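Local coordinates for metallo-beta-lactamase domain-containing protein 1 (Thermotoga maritima, PDB 1ZTC) that is a putative metallo-beta-lactamase-fold hydrolase that binds two nickel ions in each chain and possibly cleaves RNA as an endoribonuclease, at the interface of chains A and B. Sequence-based numbering; all coordinates share one arbitrary frame. Chains: chain A/B, hypothetical protein TM0894.

The interface of chains A and B. Residues chain A 188-191; chain B 191, 193.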
loop_
_atom_site.group_PDB
_atom_site.type_symbol
_atom_site.label_atom_id
_atom_site.label_comp_id
_atom_site.label_asym_id
_atom_site.label_seq_id
_atom_site.Cartn_x
_atom_site.Cartn_y
_atom_site.Cartn_z
ATOM N N GLY A 188 -8.093 -26.034 -13.921
ATOM C CA GLY A 188 -8.996 -26.272 -15.040
ATOM C C GLY A 188 -10.105 -25.239 -15.262
ATOM O O GLY A 188 -10.990 -25.458 -16.076
ATOM N N TYR A 189 -10.071 -24.116 -14.558
ATOM C CA TYR A 189 -11.139 -23.153 -14.716
ATOM C C TYR A 189 -10.628 -21.781 -15.105
ATOM O O TYR A 189 -11.378 -20.821 -15.094
ATOM C CB TYR A 189 -12.050 -23.139 -13.470
ATOM C CG TYR A 189 -11.351 -22.895 -12.141
ATOM C CD1 TYR A 189 -10.860 -21.637 -11.820
ATOM C CD2 TYR A 189 -11.237 -23.913 -11.189
ATOM C CE1 TYR A 189 -10.229 -21.402 -10.608
ATOM C CE2 TYR A 189 -10.619 -23.692 -9.966
ATOM C CZ TYR A 189 -10.113 -22.431 -9.685
ATOM O OH TYR A 189 -9.500 -22.176 -8.488
ATOM N N GLY A 190 -9.356 -21.695 -15.477
ATOM C CA GLY A 190 -8.800 -20.452 -16.000
ATOM C C GLY A 190 -8.951 -20.378 -17.505
ATOM O O GLY A 190 -9.605 -21.234 -18.110
ATOM N N SER A 191 -8.326 -19.362 -18.103
ATOM C CA SER A 191 -8.286 -19.154 -19.557
ATOM C C SER A 191 -7.846 -20.388 -20.320
ATOM O O SER A 191 -6.762 -20.914 -20.088
ATOM C CB SER A 191 -7.338 -18.000 -19.913
ATOM O OG SER A 191 -7.170 -17.893 -21.335
ATOM N N SER B 191 -12.241 -17.281 -17.907
ATOM C CA SER B 191 -12.864 -18.551 -17.503
ATOM C C SER B 191 -14.183 -18.827 -18.229
ATOM O O SER B 191 -15.125 -18.032 -18.156
ATOM C CB SER B 191 -13.141 -18.567 -16.003
ATOM O OG SER B 191 -13.782 -19.781 -15.617
ATOM N N GLN B 193 -16.172 -21.224 -17.309
ATOM C CA GLN B 193 -17.120 -21.500 -16.232
ATOM C C GLN B 193 -17.755 -20.208 -15.715
ATOM O O GLN B 193 -18.958 -20.150 -15.450
ATOM C CB GLN B 193 -16.446 -22.240 -15.061
ATOM C CG GLN B 193 -15.937 -23.657 -15.386
ATOM C CD GLN B 193 -14.550 -23.715 -16.052
ATOM O OE1 GLN B 193 -13.946 -22.708 -16.420
ATOM N NE2 GLN B 193 -14.054 -24.916 -16.211
HETATM O O HOH W 1 -12.137 -22.140 -18.390
#
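B:Ser191 and B:Gln193 reach across the interface of chains A and B to the backbone of A:Gly188 to A:Gly190. This loop follows helix 179-187 of chain A. B:Ser191 lies in the loop just before helix 192-201 of chain B, and B:Gln193 is in its first turn.

Two direct hydrogen bonds cross the contact, both to main-chain carbonyls. The hydroxyl OG of B:Ser191 donates to O of A:Tyr189 at 2.7 Å. It comes in tilted by 20° from the carbonyl plane. OG stands anti to its own backbone N (chi1 178°), which points it at chain A. The amide nitrogen NE2 of B:Gln193 donates to O of A:Gly188 at 3.1 Å. This bond is bent, with 140° at the hydrogen, and the acceptor lies out of the amide plane.

Within chain B, OG of B:Ser191 is also within donor distance of OE1 of B:Gln193, at 3.0 Å. Its one hydrogen must be shared or alternate between OE1 and O of A:Tyr189. Water 1 adds a bridge: it lies 2.7 Å from OE1 of B:Gln193 and 2.7 Å from O of A:Gly190. Three successive carbonyls of chain A are thus engaged. With NE2 donating to A:Gly188 and OE1 facing the serine hydroxyl and the water, the way round of the amide is probably fixed.

Apolar packing is slight. The glutamine chain bends at chi2, and its amide lies alongside the start of the A:Tyr189 side chain. CD of B:Gln193 is 3.6 Å from CB of A:Tyr189. The phenol ring points away from this amide, so towards B:Gln193 the tyrosine presents its backbone and CB.

Recognition here rests mainly on the path of the chain A backbone. Two-fold symmetry repeats the contact with the chains exchanged. The protein is a homodimer, and this A/B pair may be that dimer, although the deposited assembly holds four copies. The patch is small, and it probably helps to set the register of the two subunits.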